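Local coordinates for protein Dr hemagglutinin structural subunit (Escherichia coli, PDB 1UT1) that forms the structural subunit of Dr fimbriae and mediates adherence of uropathogenic bacteria to the upper urinary tract by binding the Dr blood group antigen, at residues A[22-27]-A[42-47]; A[27-32]-A[36-41]; A[53-58]-A[63-68]; A[88-93]-A[130-135]. The protein carries 3 engineered substitutions. One frame throughout, in Å; residues are numbered along the deposited sequence.

Interaction 1: A[22-27]-A[42-47]. Engineered in segment 22-27: Lys27 (natural residue Glu). With SO4 (sulfate ion), chain G; EDO (1,2-ethanediol), chain H.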
loop_
_atom_site.group_PDB
_atom_site.type_symbol
_atom_site.label_atom_id
_atom_site.label_comp_id
_atom_site.label_asym_id
_atom_site.label_seq_id
_atom_site.Cartn_x
_atom_site.Cartn_y
_atom_site.Cartn_z
ATOM N N LEU A 22 10.613 3.151 8.576
ATOM C CA LEU A 22 10.886 4.073 9.660
ATOM C C LEU A 22 10.831 5.479 9.091
ATOM O O LEU A 22 11.459 5.743 8.102
ATOM C CB LEU A 22 12.309 3.805 10.250
ATOM C CG LEU A 22 12.792 4.851 11.258
ATOM C CD1 LEU A 22 11.988 4.768 12.484
ATOM C CD2 LEU A 22 14.290 4.712 11.565
ATOM N N THR A 23 10.114 6.380 9.752
ATOM C CA THR A 23 10.170 7.787 9.407
ATOM C C THR A 23 11.096 8.483 10.407
ATOM O O THR A 23 10.925 8.361 11.631
ATOM C CB THR A 23 8.779 8.428 9.438
ATOM O OG1 THR A 23 7.971 7.832 8.407
ATOM C CG2 THR A 23 8.890 9.935 9.221
ATOM N N VAL A 24 12.085 9.193 9.875
ATOM C CA VAL A 24 13.071 9.906 10.690
ATOM C C VAL A 24 12.659 11.390 10.707
ATOM O O VAL A 24 12.287 11.946 9.674
ATOM C CB VAL A 24 14.495 9.759 10.089
ATOM C CG1 VAL A 24 15.535 10.653 10.861
ATOM C CG2 VAL A 24 14.918 8.282 10.148
ATOM N N THR A 25 12.633 11.982 11.893
ATOM C CA THR A 25 12.249 13.377 12.019
ATOM C C THR A 25 13.301 14.209 12.759
ATOM O O THR A 25 14.296 13.664 13.290
ATOM C CB THR A 25 10.910 13.505 12.774
ATOM O OG1 THR A 25 11.120 13.354 14.194
ATOM C CG2 THR A 25 9.910 12.456 12.284
ATOM N N GLU A 26 13.026 15.518 12.872
ATOM C CA GLU A 26 13.819 16.374 13.750
ATOM C C GLU A 26 13.161 16.312 15.143
ATOM O O GLU A 26 12.158 15.630 15.324
ATOM C CB GLU A 26 13.806 17.817 13.238
ATOM C CG GLU A 26 14.528 18.024 11.947
ATOM C CD GLU A 26 14.827 19.482 11.694
ATOM O OE1 GLU A 26 14.379 20.326 12.496
ATOM O OE2 GLU A 26 15.464 19.783 10.666
ATOM N N LYS A 27 13.703 17.044 16.114
ATOM C CA LYS A 27 13.108 17.085 17.460
ATOM C C LYS A 27 11.656 17.630 17.450
ATOM O O LYS A 27 10.799 17.126 18.174
ATOM C CB LYS A 27 13.983 17.949 18.393
ATOM C CG LYS A 27 15.158 17.231 19.029
ATOM C CD LYS A 27 15.987 18.186 19.863
ATOM C CE LYS A 27 17.282 18.610 19.122
ATOM N NZ LYS A 27 18.003 19.703 19.836
ATOM N N GLY A 42 17.992 12.034 16.538
ATOM C CA GLY A 42 18.749 11.893 17.790
ATOM C C GLY A 42 18.559 10.519 18.428
ATOM O O GLY A 42 19.366 10.113 19.262
ATOM N N GLN A 43 17.482 9.810 18.055
ATOM C CA GLN A 43 17.192 8.475 18.595
ATOM C C GLN A 43 17.909 7.378 17.805
ATOM O O GLN A 43 17.808 6.196 18.139
ATOM C CB GLN A 43 15.700 8.205 18.564
ATOM C CG GLN A 43 14.925 8.931 19.637
ATOM C CD GLN A 43 13.461 8.572 19.597
ATOM O OE1 GLN A 43 12.986 7.696 20.342
ATOM N NE2 GLN A 43 12.773 9.121 18.625
ATOM N N LEU A 44 18.589 7.778 16.725
ATOM C CA LEU A 44 19.321 6.850 15.898
ATOM C C LEU A 44 20.703 6.572 16.470
ATOM O O LEU A 44 21.701 6.712 15.790
ATOM C CB LEU A 44 19.387 7.325 14.444
ATOM C CG LEU A 44 17.989 7.567 13.821
ATOM C CD1 LEU A 44 18.172 8.160 12.402
ATOM C CD2 LEU A 44 17.221 6.252 13.755
ATOM N N THR A 45 20.719 6.146 17.731
ATOM C CA THR A 45 21.962 5.826 18.424
ATOM C C THR A 45 22.426 4.404 18.081
ATOM O O THR A 45 21.711 3.633 17.422
ATOM C CB THR A 45 21.790 5.985 19.932
ATOM O OG1 THR A 45 20.781 5.078 20.397
ATOM C CG2 THR A 45 21.373 7.426 20.262
ATOM N N ASP A 46 23.674 4.094 18.424
ATOM C CA ASP A 46 24.246 2.802 18.057
ATOM C C ASP A 46 23.426 1.650 18.654
ATOM O O ASP A 46 23.086 1.664 19.856
ATOM C CB ASP A 46 25.688 2.710 18.524
ATOM C CG ASP A 46 26.401 1.469 17.995
ATOM O OD1 ASP A 46 27.445 1.095 18.593
ATOM O OD2 ASP A 46 25.982 0.914 16.963
ATOM N N ALA A 47 23.074 0.698 17.795
ATOM C CA ALA A 47 22.237 -0.458 18.158
ATOM C C ALA A 47 20.761 -0.161 18.456
ATOM O O ALA A 47 20.026 -1.044 18.951
ATOM C CB ALA A 47 22.895 -1.295 19.300
HETATM S S SO4 G . 17.221 18.095 15.515
HETATM O O1 SO4 G . 16.814 16.660 15.347
HETATM O O2 SO4 G . 18.370 18.287 16.415
HETATM O O3 SO4 G . 17.700 18.565 14.170
HETATM O O4 SO4 G . 16.007 18.881 15.831
HETATM C C1 EDO H . 9.812 13.021 6.528
HETATM O O1 EDO H . 8.422 12.952 6.810
HETATM C C2 EDO H . 10.442 14.060 7.453
HETATM O O2 EDO H . 10.334 13.619 8.814
#

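Interaction 2: A[27-32]-A[36-41]. Engineered in segment 27-32: Lys27 (natural residue Glu). With SO4 (sulfate ion), chain G; EDO (1,2-ethanediol), chain J.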
loop_
_atom_site.group_PDB
_atom_site.type_symbol
_atom_site.label_atom_id
_atom_site.label_comp_id
_atom_site.label_asym_id
_atom_site.label_seq_id
_atom_site.Cartn_x
_atom_site.Cartn_y
_atom_site.Cartn_z
ATOM N N LYS A 27 13.703 17.044 16.114
ATOM C CA LYS A 27 13.108 17.085 17.460
ATOM C C LYS A 27 11.656 17.630 17.450
ATOM O O LYS A 27 10.799 17.126 18.174
ATOM C CB LYS A 27 13.983 17.949 18.393
ATOM C CG LYS A 27 15.158 17.231 19.029
ATOM C CD LYS A 27 15.987 18.186 19.863
ATOM C CE LYS A 27 17.282 18.610 19.122
ATOM N NZ LYS A 27 18.003 19.703 19.836
ATOM N N CYS A 28 11.399 18.674 16.651
ATOM C CA CYS A 28 10.006 19.184 16.497
ATOM C C CYS A 28 9.388 18.246 15.478
ATOM O O CYS A 28 9.823 18.208 14.327
ATOM C CB CYS A 28 10.003 20.611 15.953
ATOM S SG CYS A 28 8.370 21.231 15.349
ATOM N N GLN A 29 8.528 17.365 15.971
ATOM C CA GLN A 29 8.016 16.233 15.200
ATOM C C GLN A 29 6.505 16.368 15.087
ATOM O O GLN A 29 5.816 16.403 16.099
ATOM C CB GLN A 29 8.365 14.958 15.987
ATOM C CG GLN A 29 7.924 13.648 15.370
ATOM C CD GLN A 29 8.269 12.462 16.269
ATOM O OE1 GLN A 29 7.556 12.194 17.222
ATOM N NE2 GLN A 29 9.434 11.819 16.023
ATOM N N VAL A 30 5.980 16.357 13.854
ATOM C CA VAL A 30 4.542 16.532 13.662
ATOM C C VAL A 30 3.933 15.277 13.061
ATOM O O VAL A 30 4.185 14.961 11.883
ATOM C CB VAL A 30 4.277 17.720 12.764
ATOM C CG1 VAL A 30 2.778 17.943 12.620
ATOM C CG2 VAL A 30 5.002 19.006 13.355
ATOM N N ARG A 31 3.182 14.544 13.885
ATOM C CA ARG A 31 2.575 13.265 13.472
ATOM C C ARG A 31 1.257 13.584 12.797
ATOM O O ARG A 31 0.441 14.318 13.330
ATOM C CB ARG A 31 2.329 12.325 14.697
ATOM C CG ARG A 31 3.529 12.098 15.612
ATOM C CD ARG A 31 4.559 11.189 14.965
ATOM N NE ARG A 31 4.371 9.780 15.311
ATOM C CZ ARG A 31 5.225 9.068 16.040
ATOM N NH1 ARG A 31 6.313 9.640 16.539
ATOM N NH2 ARG A 31 4.983 7.787 16.284
ATOM N N VAL A 32 1.094 13.089 11.581
ATOM C CA VAL A 32 -0.107 13.321 10.807
ATOM C C VAL A 32 -0.767 11.980 10.518
ATOM O O VAL A 32 -0.146 11.081 9.943
ATOM C CB VAL A 32 0.229 14.002 9.487
ATOM C CG1 VAL A 32 -1.061 14.291 8.663
ATOM C CG2 VAL A 32 1.034 15.283 9.753
ATOM N N THR A 36 2.410 5.662 13.049
ATOM C CA THR A 36 3.369 4.854 12.311
ATOM C C THR A 36 4.704 4.959 13.037
ATOM O O THR A 36 4.888 5.836 13.876
ATOM C CB THR A 36 3.518 5.311 10.843
ATOM O OG1 THR A 36 3.940 6.678 10.800
ATOM C CG2 THR A 36 2.190 5.179 10.097
ATOM N N VAL A 37 5.625 4.050 12.729
ATOM C CA VAL A 37 6.920 4.019 13.386
ATOM C C VAL A 37 7.757 5.248 12.989
ATOM O O VAL A 37 8.238 5.333 11.849
ATOM C CB VAL A 37 7.710 2.759 13.004
ATOM C CG1 VAL A 37 9.014 2.683 13.789
ATOM C CG2 VAL A 37 6.881 1.513 13.218
ATOM N N ALA A 38 7.976 6.149 13.950
ATOM C CA ALA A 38 8.813 7.331 13.707
ATOM C C ALA A 38 9.822 7.513 14.834
ATOM O O ALA A 38 9.504 7.240 15.993
ATOM C CB ALA A 38 7.952 8.573 13.589
ATOM N N LYS A 39 11.014 8.016 14.498
ATOM C CA LYS A 39 12.040 8.368 15.502
ATOM C C LYS A 39 12.614 9.721 15.117
ATOM O O LYS A 39 12.768 10.010 13.909
ATOM C CB LYS A 39 13.213 7.372 15.454
ATOM C CG LYS A 39 12.934 5.989 16.017
ATOM C CD LYS A 39 14.258 5.225 16.113
ATOM C CE LYS A 39 14.055 3.719 16.093
ATOM N NZ LYS A 39 13.584 3.226 17.412
ATOM N N THR A 40 13.103 10.481 16.103
ATOM C CA THR A 40 13.882 11.680 15.767
ATOM C C THR A 40 15.273 11.143 15.348
ATOM O O THR A 40 15.664 10.034 15.717
ATOM C CB THR A 40 14.094 12.593 16.993
ATOM O OG1 THR A 40 14.918 11.898 17.944
ATOM C CG2 THR A 40 12.742 12.993 17.635
ATOM N N ARG A 41 16.054 11.950 14.662
ATOM C CA ARG A 41 17.366 11.466 14.253
ATOM C C ARG A 41 18.278 11.300 15.470
ATOM O O ARG A 41 19.087 10.410 15.496
ATOM C CB ARG A 41 18.002 12.360 13.197
ATOM C CG ARG A 41 17.957 13.841 13.513
ATOM C CD ARG A 41 18.531 14.640 12.351
ATOM N NE ARG A 41 18.492 16.073 12.611
ATOM C CZ ARG A 41 18.799 16.999 11.708
ATOM N NH1 ARG A 41 19.141 16.637 10.472
ATOM N NH2 ARG A 41 18.698 18.285 12.013
HETATM S S SO4 G . 17.221 18.095 15.515
HETATM O O1 SO4 G . 16.814 16.660 15.347
HETATM O O2 SO4 G . 18.370 18.287 16.415
HETATM O O3 SO4 G . 17.700 18.565 14.170
HETATM O O4 SO4 G . 16.007 18.881 15.831
HETATM C C1 EDO J . 14.705 4.032 20.173
HETATM O O1 EDO J . 14.540 2.682 19.745
HETATM C C2 EDO J . 16.202 4.297 20.426
HETATM O O2 EDO J . 16.672 3.425 21.479
HETATM O O HOH W 1 6.639 6.146 16.998
#

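Interaction 3: A[53-58]-A[63-68]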
loop_
_atom_site.group_PDB
_atom_site.type_symbol
_atom_site.label_atom_id
_atom_site.label_comp_id
_atom_site.label_asym_id
_atom_site.label_seq_id
_atom_site.Cartn_x
_atom_site.Cartn_y
_atom_site.Cartn_z
ATOM N N VAL A 53 11.593 -8.594 12.614
ATOM C CA VAL A 53 10.986 -9.227 11.422
ATOM C C VAL A 53 10.813 -10.698 11.768
ATOM O O VAL A 53 11.803 -11.385 12.057
ATOM C CB VAL A 53 11.907 -9.094 10.188
ATOM C CG1 VAL A 53 11.295 -9.801 8.995
ATOM C CG2 VAL A 53 12.153 -7.611 9.857
ATOM N N THR A 54 9.566 -11.183 11.781
ATOM C CA THR A 54 9.334 -12.583 12.110
ATOM C C THR A 54 9.580 -13.452 10.867
ATOM O O THR A 54 9.303 -13.040 9.726
ATOM C CB THR A 54 7.907 -12.818 12.655
ATOM O OG1 THR A 54 6.964 -12.412 11.664
ATOM C CG2 THR A 54 7.682 -11.993 13.928
ATOM N N VAL A 55 10.179 -14.613 11.082
ATOM C CA VAL A 55 10.470 -15.509 9.957
ATOM C C VAL A 55 9.978 -16.894 10.308
ATOM O O VAL A 55 10.206 -17.389 11.414
ATOM C CB VAL A 55 11.989 -15.592 9.667
ATOM C CG1 VAL A 55 12.298 -16.685 8.578
ATOM C CG2 VAL A 55 12.535 -14.230 9.252
ATOM N N GLN A 56 9.301 -17.538 9.372
ATOM C CA GLN A 56 8.939 -18.940 9.589
ATOM C C GLN A 56 9.038 -19.721 8.324
ATOM O O GLN A 56 8.317 -19.442 7.353
ATOM C CB GLN A 56 7.561 -19.120 10.192
ATOM C CG GLN A 56 7.215 -20.602 10.385
ATOM C CD GLN A 56 8.060 -21.239 11.474
ATOM O OE1 GLN A 56 8.022 -20.797 12.629
ATOM N NE2 GLN A 56 8.939 -22.151 11.088
ATOM N N ALA A 57 9.950 -20.686 8.316
ATOM C CA ALA A 57 10.184 -21.506 7.120
ATOM C C ALA A 57 9.453 -22.827 7.299
ATOM O O ALA A 57 9.361 -23.345 8.408
ATOM C CB ALA A 57 11.712 -21.757 6.907
ATOM N N LEU A 58 8.924 -23.352 6.204
ATOM C CA LEU A 58 8.274 -24.668 6.196
ATOM C C LEU A 58 8.766 -25.400 4.954
ATOM O O LEU A 58 8.887 -24.791 3.901
ATOM C CB LEU A 58 6.741 -24.522 6.126
ATOM C CG LEU A 58 6.070 -23.712 7.258
ATOM C CD1 LEU A 58 5.614 -22.303 6.757
ATOM C CD2 LEU A 58 4.892 -24.479 7.870
ATOM N N ARG A 63 17.190 -27.412 3.075
ATOM C CA ARG A 63 17.676 -26.194 2.429
ATOM C C ARG A 63 18.140 -25.226 3.506
ATOM O O ARG A 63 17.669 -25.294 4.646
ATOM C CB ARG A 63 16.556 -25.493 1.634
ATOM C CG ARG A 63 15.806 -26.394 0.683
ATOM C CD ARG A 63 16.580 -26.623 -0.592
ATOM N NE ARG A 63 15.791 -27.410 -1.539
ATOM C CZ ARG A 63 16.162 -27.678 -2.782
ATOM N NH1 ARG A 63 15.382 -28.410 -3.566
ATOM N NH2 ARG A 63 17.313 -27.215 -3.242
ATOM N N GLN A 64 18.937 -24.249 3.093
ATOM C CA GLN A 64 19.387 -23.169 3.998
ATOM C C GLN A 64 18.474 -21.952 3.842
ATOM O O GLN A 64 18.453 -21.308 2.797
ATOM C CB GLN A 64 20.817 -22.771 3.671
ATOM C CG GLN A 64 21.808 -23.821 4.106
ATOM C CD GLN A 64 23.217 -23.519 3.648
ATOM O OE1 GLN A 64 23.900 -22.644 4.209
ATOM N NE2 GLN A 64 23.629 -24.158 2.565
ATOM N N VAL A 65 17.712 -21.660 4.880
ATOM C CA VAL A 65 16.781 -20.537 4.874
ATOM C C VAL A 65 17.558 -19.254 4.633
ATOM O O VAL A 65 18.664 -19.073 5.176
ATOM C CB VAL A 65 16.028 -20.480 6.216
ATOM C CG1 VAL A 65 15.225 -19.181 6.345
ATOM C CG2 VAL A 65 15.109 -21.718 6.338
ATOM N N ALA A 66 16.933 -18.321 3.915
ATOM C CA ALA A 66 17.605 -17.089 3.522
ATOM C C ALA A 66 16.661 -15.911 3.327
ATOM O O ALA A 66 15.495 -16.074 2.958
ATOM C CB ALA A 66 18.401 -17.326 2.275
ATOM N N LEU A 67 17.183 -14.712 3.563
ATOM C CA LEU A 67 16.432 -13.498 3.322
ATOM C C LEU A 67 17.255 -12.666 2.351
ATOM O O LEU A 67 18.464 -12.458 2.566
ATOM C CB LEU A 67 16.284 -12.712 4.633
ATOM C CG LEU A 67 15.727 -13.515 5.799
ATOM C CD1 LEU A 67 15.828 -12.638 7.087
ATOM C CD2 LEU A 67 14.270 -13.873 5.509
ATOM N N LYS A 68 16.620 -12.189 1.299
ATOM C CA LYS A 68 17.331 -11.362 0.343
ATOM C C LYS A 68 16.826 -9.935 0.474
ATOM O O LYS A 68 15.628 -9.679 0.370
ATOM C CB LYS A 68 17.097 -11.862 -1.101
ATOM C CG LYS A 68 17.733 -10.921 -2.151
ATOM C CD LYS A 68 18.409 -11.702 -3.225
ATOM C CE LYS A 68 19.198 -10.784 -4.178
ATOM N NZ LYS A 68 18.931 -9.341 -3.934
#

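Interaction 4: A[88-93]-A[130-135]. With EDO (1,2-ethanediol), chain I.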
loop_
_atom_site.group_PDB
_atom_site.type_symbol
_atom_site.label_atom_id
_atom_site.label_comp_id
_atom_site.label_asym_id
_atom_site.label_seq_id
_atom_site.Cartn_x
_atom_site.Cartn_y
_atom_site.Cartn_z
ATOM N N ASP A 88 19.536 8.407 0.572
ATOM C CA ASP A 88 20.085 8.405 1.912
ATOM C C ASP A 88 19.968 7.051 2.580
ATOM O O ASP A 88 18.912 6.394 2.515
ATOM C CB ASP A 88 19.424 9.498 2.755
ATOM C CG ASP A 88 19.584 10.874 2.131
ATOM O OD1 ASP A 88 20.741 11.305 1.960
ATOM O OD2 ASP A 88 18.566 11.463 1.694
ATOM N N LYS A 89 21.098 6.614 3.137
ATOM C CA LYS A 89 21.201 5.314 3.778
ATOM C C LYS A 89 21.177 5.383 5.315
ATOM O O LYS A 89 21.801 6.264 5.939
ATOM C CB LYS A 89 22.497 4.624 3.342
ATOM C CG LYS A 89 22.629 4.435 1.843
ATOM C CD LYS A 89 24.060 3.952 1.536
ATOM C CE LYS A 89 24.268 3.766 0.035
ATOM N NZ LYS A 89 25.674 3.361 -0.237
ATOM N N LEU A 90 20.535 4.384 5.919
ATOM C CA LEU A 90 20.599 4.205 7.375
ATOM C C LEU A 90 21.127 2.791 7.577
ATOM O O LEU A 90 20.411 1.815 7.315
ATOM C CB LEU A 90 19.210 4.347 7.983
ATOM C CG LEU A 90 19.054 4.137 9.490
ATOM C CD1 LEU A 90 19.954 5.154 10.259
ATOM C CD2 LEU A 90 17.550 4.363 9.862
ATOM N N TYR A 91 22.422 2.678 7.897
ATOM C CA TYR A 91 23.066 1.373 7.992
ATOM C C TYR A 91 22.529 0.611 9.176
ATOM O O TYR A 91 22.414 1.149 10.290
ATOM C CB TYR A 91 24.562 1.539 8.133
ATOM C CG TYR A 91 25.174 2.063 6.854
ATOM C CD1 TYR A 91 25.444 3.413 6.695
ATOM C CD2 TYR A 91 25.457 1.199 5.807
ATOM C CE1 TYR A 91 26.017 3.898 5.514
ATOM C CE2 TYR A 91 25.989 1.679 4.615
ATOM C CZ TYR A 91 26.250 3.032 4.477
ATOM O OH TYR A 91 26.868 3.489 3.316
ATOM N N VAL A 92 22.330 -0.682 8.969
ATOM C CA VAL A 92 21.820 -1.525 10.036
ATOM C C VAL A 92 22.576 -2.845 10.155
ATOM O O VAL A 92 23.116 -3.363 9.163
ATOM C CB VAL A 92 20.295 -1.851 9.830
ATOM C CG1 VAL A 92 19.440 -0.570 9.956
ATOM C CG2 VAL A 92 20.023 -2.567 8.453
ATOM N N ASN A 93 22.438 -3.460 11.335
ATOM C CA ASN A 93 22.818 -4.855 11.547
ATOM C C ASN A 93 21.547 -5.671 11.590
ATOM O O ASN A 93 20.500 -5.180 12.002
ATOM C CB ASN A 93 23.533 -5.027 12.871
ATOM C CG ASN A 93 24.955 -4.551 12.814
ATOM O OD1 ASN A 93 25.694 -4.852 11.863
ATOM N ND2 ASN A 93 25.331 -3.743 13.787
ATOM N N THR A 130 22.961 9.832 14.129
ATOM C CA THR A 130 22.111 10.918 14.585
ATOM C C THR A 130 22.014 12.134 13.648
ATOM O O THR A 130 21.290 13.084 13.943
ATOM C CB THR A 130 22.485 11.383 16.014
ATOM O OG1 THR A 130 23.832 11.839 16.028
ATOM C CG2 THR A 130 22.308 10.262 17.027
ATOM N N ASN A 131 22.728 12.101 12.529
ATOM C CA ASN A 131 22.625 13.164 11.497
ATOM C C ASN A 131 21.852 12.705 10.259
ATOM O O ASN A 131 21.885 13.364 9.215
ATOM C CB ASN A 131 24.013 13.647 11.055
ATOM C CG ASN A 131 24.709 14.476 12.134
ATOM O OD1 ASN A 131 24.065 15.237 12.859
ATOM N ND2 ASN A 131 26.014 14.282 12.283
ATOM N N THR A 132 21.184 11.558 10.357
ATOM C CA THR A 132 20.397 11.051 9.238
ATOM C C THR A 132 19.362 12.094 8.835
ATOM O O THR A 132 18.652 12.609 9.683
ATOM C CB THR A 132 19.660 9.748 9.656
ATOM O OG1 THR A 132 20.644 8.753 9.966
ATOM C CG2 THR A 132 18.746 9.244 8.526
ATOM N N PRO A 133 19.263 12.407 7.544
ATOM C CA PRO A 133 18.264 13.403 7.113
ATOM C C PRO A 133 16.837 12.896 7.391
ATOM O O PRO A 133 16.519 11.721 7.149
ATOM C CB PRO A 133 18.480 13.505 5.601
ATOM C CG PRO A 133 19.804 12.921 5.322
ATOM C CD PRO A 133 20.062 11.905 6.419
ATOM N N PRO A 134 15.947 13.798 7.801
ATOM C CA PRO A 134 14.543 13.413 7.966
ATOM C C PRO A 134 13.968 12.882 6.634
ATOM O O PRO A 134 14.306 13.365 5.544
ATOM C CB PRO A 134 13.859 14.731 8.364
ATOM C CG PRO A 134 14.978 15.493 9.103
ATOM C CD PRO A 134 16.220 15.153 8.327
ATOM N N GLY A 135 13.156 11.835 6.731
ATOM C CA GLY A 135 12.541 11.231 5.561
ATOM C C GLY A 135 11.960 9.865 5.928
ATOM O O GLY A 135 11.916 9.499 7.104
HETATM C C1 EDO I . 15.581 12.034 2.830
HETATM O O1 EDO I . 15.985 11.440 1.590
HETATM C C2 EDO I . 16.014 13.519 2.835
HETATM O O2 EDO I . 15.743 14.112 1.547
#

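Interaction 1: A[22-27]-A[42-47]
Thr25 OG1, one residue beyond the valine that meets Leu44, is gripped by two groups. It donates to Glu26 O, with 2.7 Å between Thr25 OG1 and that oxygen and the donor tilted modestly from the carbonyl plane, and it is also bonded to Gln29 NE2. Its chi1 of 79° sets the hydroxyl between the backbone N and the carbonyl carbon, where it meets the carbonyl of the next residue. The contact itself is apolar and hangs on a single forked side chain. Leu44 CD1 lies against both branches of Val24, 3.9 Å from Val24 CG1 and about as far from Val24 CG2. The other fork, Leu44 CD2, stands 4.0 Å from Leu22 CD2, the two leucines sliding past each other in opposite directions. Leu44 is the centre of an inverse gamma turn and is buried, although much of its loop is exposed. At the far end, the engineered Lys27 uses its backbone: Lys27 N binds a sulfate almost straight, 3.0 Å from SO4 O4 at an angle of 168°. On the flank of the strand turned from Leu44 an ethanediol donates to Val24 O and also reaches Gly15 of a second subunit. The contact is thus a loop leucine packing on the last residues of strand 16-25 at one end of this immunoglobulin-like beta sandwich.

Interaction 2: A[27-32]-A[36-41]
Arg31 and Ala38 face each other across an excursion of an immunoglobulin-like fold whose two arms, strands 29-32 and 38-40, run antiparallel but 9.2 Å apart, too far for backbone pairing. Residues 29-31 instead form a ladder with a strand of the second subunit, and Cys28 is disulfide-bonded to Cys60 there, an exchange consistent with domain swapping. From CB the Arg31 chain starts beside its own backbone N and bends at chi2 (-73°) and again at chi3, a double bend that swings the guanidinium across the gap. NE and CZ then pass over the Ala38 methyl, which lies under one face and offset toward the rim, 3.5 Å from Arg31 NH1. The same Arg31 NH1 makes a weak bond of 2.9 Å to Gln29 OE1, whose amide is anchored at its other end by Thr25 OG1. Arg31 NH2 ends 3.1 Å from Thr36 O, and a water next to it donates to Ala38 O. Farther along, Arg41 NE binds a sulfate, 3.3 Å from SO4 O1, joining the backbone N of the engineered Lys27 around the anion. Between these polar ends the methyl Thr40 CG2 rests 3.9 Å from Gln29 NE2 and 4.1 Å from Lys27 CA.

Interaction 3: A[53-58]-A[63-68]
Ala57 and Val65 meet more tightly than methyl groups usually do: Ala57 CB is only 3.4 Å from Val65 CG2, the branch that lies beside the valine's backbone N. Away from this pinch the packing relaxes. Val55 and Leu67 meet at a slant, with Val55 CG2 4.1 Å from Leu67 CD2, and Val55 CG1 is 4.4 Å from Val65 CG1, so Val55 spreads over two partners. With CG beside the backbone N (chi1 -52°), Leu67 turns CD2 to the valine. On the outer side of strand 53-58 neither Gln56 nor Leu58 takes part in the contact: the amide reaches forward along its own strand, Gln56 NE2 donating to Ala57 O at 3.0 Å and 165° with the acceptor in the amide plane, while Leu58 is exposed. The axes of the two short strands approach to 8.8 Å, as in facing sheets of an immunoglobulin-like sandwich, and run roughly antiparallel, their directions 138° apart, with apolar side chains between them. Val30 and Val32 of a third subunit add to this layer, and residues 56-58 form an antiparallel ladder with that chain. Within the subunit, strand 49-58 pairs with strand 118-125, whereas strand 64-69 lies between strands 108-111 and 135-147.

Interaction 4: A[88-93]-A[130-135]
Leu90 and Thr132 bring their CA atoms to 7.1 Å, and Asp88 and Pro133 theirs to 7.4 Å, where the start of an extended strand passes an irregular loop. Residues 132-134 have backbone angles like those of a polyproline II chain, a stretched form that lets Thr132 and Pro133 present successive side chains to the strand. The Asp88 and Pro133 pair sets a carboxylate against a ring: Pro133 CG lies 3.8 Å from Asp88 CG and equally near Asp88 OD1, the two groups crossing at a slant. The second oxygen is turned to an ethanediol, probably from the crystallisation liquor, which donates from its O1 to Asp88 OD2 at 2.6 Å. The same diol touches the proline ring, its C2 being 3.7 Å from Pro133 CB, and so bridges both partners. Between Leu90 and Thr132, Leu90 CD1 comes within 3.7 Å of Thr132 OG1, the side chains meeting at about a right angle. With CG anti to the backbone N (chi1 178°), the leucine carries CD1 to the loop. The threonine hydroxyl is buried but satisfied, since it is bonded to Gln129 O and only brushes the leucine. The contact thus joins the loop to the start of strand 89-96, which lies between strands 78-83 and 118-125; Leu90 pairs by its backbone with Leu81, and the loop runs on into strand 135-147, whose Tyr137 packs against Asp88 and Thr132.

How the interactions relate
Interactions 1 and 4 meet at one end of the sandwich, interaction 1 buried and apolar, interaction 4 partly buried with a carboxylate and a hydroxyl: Leu44 touches Thr132, Leu22 touches Leu90, and a backbone bond joins Val24 to Gly135. Interaction 2, nested along the chain within the loop that interaction 1 closes, grows out of that end onto the surface, where arginine, amide and water join the methyl groups. Its Arg41 reaches back to the loop of interaction 4. Interaction 3 lies on the opposite side of the chain's centre, about 28 Å from interaction 1 between centres, and is buried and wholly apolar. In the assembly, strand 29-32 of one copy pairs with strand 49-58 of another.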